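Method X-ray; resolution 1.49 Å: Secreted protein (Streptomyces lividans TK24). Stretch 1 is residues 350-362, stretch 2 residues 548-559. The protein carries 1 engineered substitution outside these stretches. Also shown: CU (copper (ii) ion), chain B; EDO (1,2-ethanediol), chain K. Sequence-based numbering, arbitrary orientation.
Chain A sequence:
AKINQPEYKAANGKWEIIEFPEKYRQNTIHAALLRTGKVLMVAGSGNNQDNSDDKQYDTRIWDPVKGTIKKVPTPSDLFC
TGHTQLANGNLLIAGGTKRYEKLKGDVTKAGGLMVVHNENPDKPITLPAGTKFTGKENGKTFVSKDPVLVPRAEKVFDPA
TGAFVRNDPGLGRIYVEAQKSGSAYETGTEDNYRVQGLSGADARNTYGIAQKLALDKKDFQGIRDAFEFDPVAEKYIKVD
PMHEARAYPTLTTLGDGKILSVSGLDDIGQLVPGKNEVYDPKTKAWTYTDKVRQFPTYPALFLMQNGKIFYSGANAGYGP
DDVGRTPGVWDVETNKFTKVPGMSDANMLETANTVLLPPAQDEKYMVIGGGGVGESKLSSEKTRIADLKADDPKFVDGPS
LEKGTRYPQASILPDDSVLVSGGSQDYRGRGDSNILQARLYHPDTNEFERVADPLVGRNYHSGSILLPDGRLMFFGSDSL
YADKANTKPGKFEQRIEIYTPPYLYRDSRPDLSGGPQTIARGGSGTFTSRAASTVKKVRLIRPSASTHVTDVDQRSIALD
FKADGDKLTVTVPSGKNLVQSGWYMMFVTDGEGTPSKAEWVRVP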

ATOM      1  N   GLU A 350       7.433  -8.911   0.843  1.00  5.89           N
ATOM      2  CA  GLU A 350       6.879  -8.149  -0.264  1.00  6.28           C
ATOM      3  C   GLU A 350       5.466  -8.594  -0.542  1.00  6.14           C
ATOM      4  O   GLU A 350       5.179  -9.793  -0.604  1.00  5.96           O
ATOM      5  CB  GLU A 350       7.721  -8.336  -1.530  1.00  6.80           C
ATOM      6  CG  GLU A 350       9.079  -7.623  -1.429  1.00  7.29           C
ATOM      7  CD  GLU A 350       9.853  -7.511  -2.741  1.00  8.49           C
ATOM      8  OE1 GLU A 350       9.283  -7.793  -3.831  1.00  9.13           O
ATOM      9  OE2 GLU A 350      11.047  -7.108  -2.672  1.00  9.46           O
ATOM     10  N   THR A 351       4.546  -7.647  -0.723  1.00  5.70           N
ATOM     11  CA  THR A 351       3.143  -7.946  -1.052  1.00  6.13           C
ATOM     12  C   THR A 351       2.353  -8.552   0.122  1.00  5.83           C
ATOM     13  O   THR A 351       1.256  -9.068  -0.082  1.00  5.95           O
ATOM     14  CB  THR A 351       2.969  -8.730  -2.380  1.00  6.44           C
ATOM     15  OG1 THR A 351       3.209 -10.149  -2.207  1.00  6.81           O
ATOM     16  CG2 THR A 351       3.857  -8.177  -3.447  1.00  6.56           C
ATOM     17  N   ALA A 352       2.887  -8.497   1.337  1.00  5.57           N
ATOM     18  CA  ALA A 352       2.159  -8.834   2.534  1.00  5.80           C
ATOM     19  C   ALA A 352       1.248  -7.684   2.948  1.00  5.64           C
ATOM     20  O   ALA A 352       1.538  -6.523   2.626  1.00  5.95           O
ATOM     21  CB  ALA A 352       3.127  -9.121   3.647  1.00  5.71           C
ATOM     22  N   ASN A 353       0.185  -7.978   3.670  1.00  5.57           N
ATOM     23  CA  ASN A 353      -0.635  -6.940   4.241  1.00  6.19           C
ATOM     24  C   ASN A 353      -0.231  -6.743   5.687  1.00  6.45           C
ATOM     25  O   ASN A 353       0.359  -7.640   6.326  1.00  7.15           O
ATOM     26  CB  ASN A 353      -2.130  -7.249   4.035  1.00  6.68           C
ATOM     27  CG  ASN A 353      -2.956  -6.002   3.871  1.00  6.89           C
ATOM     28  OD1 ASN A 353      -2.733  -5.020   4.610  1.00  7.66           O
ATOM     29  ND2 ASN A 353      -3.843  -5.966   2.922  1.00  7.07           N
ATOM     30  N   THR A 354      -0.585  -5.583   6.244  1.00  5.94           N
ATOM     31  CA  THR A 354      -0.317  -5.236   7.621  1.00  6.21           C
ATOM     32  C   THR A 354      -1.559  -4.572   8.176  1.00  6.08           C
ATOM     33  O   THR A 354      -2.103  -3.676   7.515  1.00  6.09           O
ATOM     34  CB  THR A 354       0.815  -4.219   7.751  1.00  6.36           C
ATOM     35  OG1 THR A 354       1.962  -4.660   7.014  1.00  6.92           O
ATOM     36  CG2 THR A 354       1.184  -4.013   9.194  1.00  6.72           C
ATOM     37  N   VAL A 355      -1.937  -4.957   9.385  1.00  6.43           N
ATOM     38  CA  VAL A 355      -3.078  -4.356  10.088  1.00  6.79           C
ATOM     39  C   VAL A 355      -2.697  -4.069  11.506  1.00  7.11           C
ATOM     40  O   VAL A 355      -2.104  -4.934  12.175  1.00  6.69           O
ATOM     41  CB  VAL A 355      -4.300  -5.326  10.073  1.00  7.94           C
ATOM     42  CG1 VAL A 355      -5.461  -4.759  10.828  1.00  8.97           C
ATOM     43  CG2 VAL A 355      -4.752  -5.585   8.649  1.00  8.37           C
ATOM     44  N   LEU A 356      -3.082  -2.880  11.971  1.00  6.86           N
ATOM     45  CA  LEU A 356      -3.082  -2.551  13.397  1.00  7.13           C
ATOM     46  C   LEU A 356      -4.370  -3.156  13.944  1.00  7.14           C
ATOM     47  O   LEU A 356      -5.455  -2.704  13.580  1.00  7.79           O
ATOM     48  CB  LEU A 356      -2.991  -1.054  13.608  1.00  7.29           C
ATOM     49  CG  LEU A 356      -3.155  -0.546  15.032  1.00  7.89           C
ATOM     50  CD1 LEU A 356      -2.288  -1.271  16.030  1.00  8.50           C
ATOM     51  CD2 LEU A 356      -2.846   0.929  15.036  1.00  8.77           C
ATOM     52  N   LEU A 357      -4.257  -4.257  14.671  1.00  7.38           N
ATOM     53  CA  LEU A 357      -5.433  -4.986  15.098  1.00  7.50           C
ATOM     54  C   LEU A 357      -6.325  -4.176  15.996  1.00  7.40           C
ATOM     55  O   LEU A 357      -5.858  -3.314  16.732  1.00  7.63           O
ATOM     56  CB  LEU A 357      -5.055  -6.273  15.822  1.00  7.74           C
ATOM     57  CG  LEU A 357      -4.289  -7.287  14.987  1.00  8.25           C
ATOM     58  CD1 LEU A 357      -3.791  -8.408  15.899  1.00  8.65           C
ATOM     59  CD2 LEU A 357      -5.150  -7.859  13.879  1.00  8.51           C
ATOM     60  N   PRO A 358      -7.637  -4.460  15.943  1.00  8.06           N
ATOM     61  CA  PRO A 358      -8.575  -3.786  16.816  1.00  9.08           C
ATOM     62  C   PRO A 358      -8.520  -4.389  18.220  1.00  9.84           C
ATOM     63  O   PRO A 358      -8.388  -5.615  18.324  1.00 11.31           O
ATOM     64  CB  PRO A 358      -9.920  -4.041  16.128  1.00  9.47           C
ATOM     65  CG  PRO A 358      -9.765  -5.274  15.371  1.00  9.83           C
ATOM     66  CD  PRO A 358      -8.306  -5.377  15.000  1.00  8.54           C
ATOM     67  N   PRO A 359      -8.591  -3.611  19.311  1.00 10.45           N
ATOM     68  CA  PRO A 359      -8.548  -2.161  19.313  1.00 10.35           C
ATOM     69  C   PRO A 359      -7.133  -1.642  19.215  1.00  9.27           C
ATOM     70  O   PRO A 359      -6.201  -2.242  19.752  1.00  9.37           O
ATOM     71  CB  PRO A 359      -9.146  -1.805  20.673  1.00 11.33           C
ATOM     72  CG  PRO A 359      -8.710  -2.933  21.555  1.00 11.75           C
ATOM     73  CD  PRO A 359      -8.693  -4.169  20.685  1.00 12.33           C
ATOM     74  N   ALA A 360      -6.984  -0.479  18.580  1.00  8.64           N
ATOM     75  CA  ALA A 360      -5.693   0.137  18.363  1.00  8.35           C
ATOM     76  C   ALA A 360      -4.926   0.443  19.630  1.00  8.27           C
ATOM     77  O   ALA A 360      -3.710   0.494  19.620  1.00  8.64           O
ATOM     78  CB  ALA A 360      -5.842   1.394  17.540  1.00  8.96           C
ATOM     79  N   GLN A 361      -5.646   0.612  20.733  1.00  8.06           N
ATOM     80  CA  GLN A 361      -4.984   0.781  22.014  1.00  8.70           C
ATOM     81  C   GLN A 361      -3.941  -0.297  22.313  1.00  9.57           C
ATOM     82  O   GLN A 361      -2.957  -0.012  22.999  1.00 10.34           O
ATOM     83  CB  GLN A 361      -6.015   0.767  23.154  1.00  8.89           C
ATOM     84  CG  GLN A 361      -6.752   2.079  23.279  1.00  9.23           C
ATOM     85  CD  GLN A 361      -8.072   2.160  22.515  1.00  8.65           C
ATOM     86  OE1 GLN A 361      -8.317   1.455  21.524  1.00  8.65           O
ATOM     87  NE2 GLN A 361      -8.975   3.012  23.024  1.00  8.85           N
ATOM     88  N   ASP A 362      -4.197  -1.525  21.864  1.00 10.24           N
ATOM     89  CA  ASP A 362      -3.327  -2.647  22.246  1.00 10.95           C
ATOM     90  C   ASP A 362      -1.993  -2.653  21.520  1.00 10.52           C
ATOM     91  O   ASP A 362      -1.079  -3.353  21.947  1.00 10.16           O
ATOM     92  CB  ASP A 362      -4.068  -3.951  22.046  1.00 12.25           C
ATOM     93  CG  ASP A 362      -5.265  -4.106  22.989  1.00 14.99           C
ATOM     94  OD1 ASP A 362      -5.476  -3.290  23.923  1.00 18.20           O
ATOM     95  OD2 ASP A 362      -6.023  -5.051  22.748  1.00 21.73           O
ATOM     96  N   HIS A 548      -1.948  -1.347  -3.189  1.00  6.28           N
ATOM     97  CA  HIS A 548      -0.789  -2.206  -3.155  1.00  6.19           C
ATOM     98  C   HIS A 548      -0.607  -2.876  -1.815  1.00  6.07           C
ATOM     99  O   HIS A 548       0.490  -2.926  -1.283  1.00  6.60           O
ATOM    100  CB  HIS A 548       0.491  -1.435  -3.554  1.00  6.55           C
ATOM    101  CG  HIS A 548       0.520  -0.948  -4.965  1.00  6.64           C
ATOM    102  ND1 HIS A 548      -0.251   0.082  -5.427  1.00  7.17           N
ATOM    103  CD2 HIS A 548       1.315  -1.305  -6.008  1.00  7.37           C
ATOM    104  CE1 HIS A 548       0.072   0.367  -6.662  1.00  7.23           C
ATOM    105  NE2 HIS A 548       1.001  -0.490  -7.043  1.00  7.28           N
ATOM    106  N   VAL A 549      -1.674  -3.487  -1.292  1.00  6.03           N
ATOM    107  CA  VAL A 549      -1.603  -4.290  -0.099  1.00  6.33           C
ATOM    108  C   VAL A 549      -1.214  -3.477   1.142  1.00  6.81           C
ATOM    109  O   VAL A 549      -0.696  -4.033   2.115  1.00  7.50           O
ATOM    110  CB  VAL A 549      -0.665  -5.533  -0.240  1.00  6.09           C
ATOM    111  CG1 VAL A 549      -1.194  -6.667   0.619  1.00  6.22           C
ATOM    112  CG2 VAL A 549      -0.547  -6.022  -1.677  1.00  6.10           C
ATOM    113  N   THR A 550      -1.483  -2.171   1.092  1.00  7.55           N
ATOM    114  CA  THR A 550      -0.973  -1.225   2.072  1.00  8.31           C
ATOM    115  C   THR A 550      -2.110  -0.292   2.464  1.00  9.15           C
ATOM    116  O   THR A 550      -2.708   0.342   1.589  1.00 10.25           O
ATOM    117  CB  THR A 550       0.197  -0.411   1.468  1.00  8.46           C
ATOM    118  OG1 THR A 550       1.168  -1.327   0.951  1.00  8.38           O
ATOM    119  CG2 THR A 550       0.900   0.477   2.522  1.00  9.21           C
ATOM    120  N   ASP A 551      -2.332  -0.138   3.755  1.00  8.67           N
ATOM    121  CA  ASP A 551      -3.330   0.788   4.279  1.00  8.88           C
ATOM    122  C   ASP A 551      -2.871   1.246   5.636  1.00  8.61           C
ATOM    123  O   ASP A 551      -3.041   0.567   6.625  1.00  8.56           O
ATOM    124  CB  ASP A 551      -4.660   0.060   4.336  1.00  9.62           C
ATOM    125  CG  ASP A 551      -5.801   0.888   4.826  1.00 11.92           C
ATOM    126  OD1 ASP A 551      -5.638   2.047   5.274  1.00 12.18           O
ATOM    127  OD2 ASP A 551      -6.927   0.304   4.727  1.00 12.97           O
ATOM    128  N   VAL A 552      -2.250   2.416   5.682  1.00  8.71           N
ATOM    129  CA  VAL A 552      -1.764   2.915   6.952  1.00  9.19           C
ATOM    130  C   VAL A 552      -2.799   3.748   7.643  1.00  9.46           C
ATOM    131  O   VAL A 552      -2.538   4.237   8.739  1.00 10.65           O
ATOM    132  CB  VAL A 552      -0.418   3.667   6.791  1.00 10.01           C
ATOM    133  CG1 VAL A 552       0.622   2.722   6.189  1.00 10.14           C
ATOM    134  CG2 VAL A 552      -0.567   4.948   6.019  1.00 10.89           C
ATOM    135  N   ASP A 553      -3.945   3.939   7.010  1.00  9.26           N
ATOM    136  CA  ASP A 553      -5.013   4.770   7.573  1.00  9.93           C
ATOM    137  C   ASP A 553      -5.893   3.982   8.514  1.00  8.85           C
ATOM    138  O   ASP A 553      -6.238   4.471   9.595  1.00  8.51           O
ATOM    139  CB  ASP A 553      -5.886   5.362   6.460  1.00 11.38           C
ATOM    140  CG  ASP A 553      -5.246   6.567   5.791  1.00 14.88           C
ATOM    141  OD1 ASP A 553      -4.134   6.443   5.225  1.00 16.83           O
ATOM    142  OD2 ASP A 553      -5.879   7.649   5.805  1.00 14.15           O
ATOM    143  N   GLN A 554      -6.319   2.772   8.146  1.00  8.49           N
ATOM    144  CA  GLN A 554      -7.333   2.131   8.955  1.00  7.93           C
ATOM    145  C   GLN A 554      -6.790   1.782  10.354  1.00  7.36           C
ATOM    146  O   GLN A 554      -5.679   1.352  10.508  1.00  7.19           O
ATOM    147  CB  GLN A 554      -8.028   0.923   8.288  1.00  8.14           C
ATOM    148  CG  GLN A 554      -7.106  -0.244   8.196  1.00  8.35           C
ATOM    149  CD  GLN A 554      -7.737  -1.509   7.642  1.00  7.58           C
ATOM    150  OE1 GLN A 554      -8.907  -1.802   7.813  1.00  7.12           O
ATOM    151  NE2 GLN A 554      -6.915  -2.296   7.009  1.00  7.18           N
ATOM    152  N   ARG A 555      -7.647   2.009  11.350  1.00  7.12           N
ATOM    153  CA  ARG A 555      -7.384   1.634  12.737  1.00  7.32           C
ATOM    154  C   ARG A 555      -8.725   1.757  13.417  1.00  7.11           C
ATOM    155  O   ARG A 555      -9.555   2.597  13.000  1.00  7.96           O
ATOM    156  CB  ARG A 555      -6.340   2.543  13.418  1.00  7.84           C
ATOM    157  CG  ARG A 555      -6.568   4.046  13.253  1.00  8.49           C
ATOM    158  CD  ARG A 555      -5.570   4.878  14.031  1.00  8.89           C
ATOM    159  NE  ARG A 555      -4.182   4.584  13.609  1.00  9.07           N
ATOM    160  CZ  ARG A 555      -3.106   4.776  14.358  1.00 10.66           C
ATOM    161  NH1 ARG A 555      -3.221   5.266  15.575  1.00 11.64           N
ATOM    162  NH2 ARG A 555      -1.893   4.473  13.888  1.00 10.92           N
ATOM    163  N   SER A 556      -8.942   0.936  14.420  1.00  6.93           N
ATOM    164  CA  SER A 556     -10.205   0.962  15.151  1.00  7.42           C
ATOM    165  C   SER A 556      -9.916   1.188  16.614  1.00  7.62           C
ATOM    166  O   SER A 556      -9.203   0.419  17.237  1.00  8.68           O
ATOM    167  CB  SER A 556     -10.879  -0.367  14.970  1.00  7.70           C
ATOM    168  OG  SER A 556     -12.074  -0.391  15.759  1.00  8.63           O
ATOM    169  N   ILE A 557     -10.459   2.255  17.159  1.00  7.09           N
ATOM    170  CA  ILE A 557     -10.155   2.735  18.501  1.00  7.65           C
ATOM    171  C   ILE A 557     -11.356   2.467  19.388  1.00  7.34           C
ATOM    172  O   ILE A 557     -12.472   2.842  19.062  1.00  7.66           O
ATOM    173  CB  ILE A 557      -9.851   4.229  18.447  1.00  8.39           C
ATOM    174  CG1 ILE A 557      -8.614   4.452  17.548  1.00  9.23           C
ATOM    175  CG2 ILE A 557      -9.639   4.796  19.850  1.00  8.73           C
ATOM    176  CD1 ILE A 557      -8.609   5.798  16.899  1.00 10.40           C
ATOM    177  N   ALA A 558     -11.132   1.793  20.515  1.00  7.40           N
ATOM    178  CA  ALA A 558     -12.267   1.605  21.456  1.00  8.26           C
ATOM    179  C   ALA A 558     -12.645   2.868  22.179  1.00  8.66           C
ATOM    180  O   ALA A 558     -11.762   3.572  22.644  1.00  8.44           O
ATOM    181  CB  ALA A 558     -11.865   0.556  22.480  1.00  8.15           C
ATOM    182  N   LEU A 559     -13.942   3.122  22.324  1.00  9.52           N
ATOM    183  CA  LEU A 559     -14.429   4.265  23.108  1.00 10.59           C
ATOM    184  C   LEU A 559     -15.175   3.785  24.339  1.00 11.10           C
ATOM    185  O   LEU A 559     -15.987   2.890  24.263  1.00 10.28           O
ATOM    186  CB  LEU A 559     -15.389   5.127  22.323  1.00 11.50           C
ATOM    187  CG  LEU A 559     -15.037   5.653  20.948  1.00 13.91           C
ATOM    188  CD1 LEU A 559     -15.895   6.830  20.515  1.00 13.29           C
ATOM    189  CD2 LEU A 559     -13.592   6.003  20.818  1.00 13.58           C
TER
HETATM  190 CU    CU B 701       1.571  -1.001  -8.969  0.70  8.81          CU
HETATM  191  C1  EDO K 710     -14.532  -1.007  24.996  1.00 22.21           C
HETATM  192  O1  EDO K 710     -14.469  -2.161  24.157  1.00 21.43           O
HETATM  193  C2  EDO K 710     -15.890  -0.286  24.949  1.00 20.85           C
HETATM  194  O2  EDO K 710     -16.234   0.251  23.640  1.00 14.77           O
HETATM  195  O   HOH W   1      -4.051  -1.714   7.548  1.00  6.35           O
HETATM  196  O   HOH W   2       1.211  -3.618   4.264  1.00  7.39           O
HETATM  197  O   HOH W   3      -0.880  -1.967   5.488  1.00  8.73           O
HETATM  198  O   HOH W   4      -4.499  -1.219  10.208  1.00  7.25           O
HETATM  199  O   HOH W   5      -6.972  -0.981  15.065  1.00  7.76           O
HETATM  200  O   HOH W   6       2.592  -0.884 -10.897  0.70 16.96           O

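Residues 350-362 and 548-559 bury 662 Å² between them, yet direct hydrogen bonds join them only near the 3-10 segment 360-362; along the rest, ordered waters fill the gap. Ala-360 N donates to Ser-556 O (2.7 Å, 162°), and Pro-359 CA adds a CA-H...O contact to the same Ser-556 O (3.4 Å). Next to it, Gln-361 (chi1 m) brings the end of its side chain to the 556-558 strand and pairs with the backbone of Ala-558 through both polar atoms: Ala-558 N donates to Gln-361 OE1 (3.0 Å) and Gln-361 NE2 to Ala-558 O (2.9 Å). A carboxamide suits this place, since it offers a donor and an acceptor side by side. Pro-359, preceded by a cis peptide bond, sets its CB 4.0 Å from Ala-558 CB, and Ala-360 CB, pointing toward the partner, lies 4.1 Å from Ile-557 CG1.

Farther back, the backbones are bridged through water. Water 5 accepts from Ser-556 N (2.8 Å) and donates to Leu-356 O (2.7 Å); water 4 accepts from Leu-356 N (2.8 Å) and donates to Gln-554 O (2.8 Å). Thr-354 O takes protons from water 1 (2.8 Å) and water 3 (2.9 Å). Water 1 also donates to Asp-551 O (2.7 Å) and accepts from Gln-554 NE2 (3.0 Å), while water 3 accepts from Asp-551 N (2.9 Å). Leu-356 CD2 covers one face of the Arg-555 guanidinium, 3.8 Å from Arg-555 NH2, leaving its edge free for hydrogen bonds elsewhere in the structure.

At the far end Val-549, the residue most covered here, packs CG1 3.6 Å from Asn-353 ND2. Val-549 O and Asn-353 OD1, both acceptors, approach to 3.4 Å without bonding; water 2 donates to Val-549 O (2.9 Å), and Thr-354 N to Asn-353 OD1 (2.8 Å).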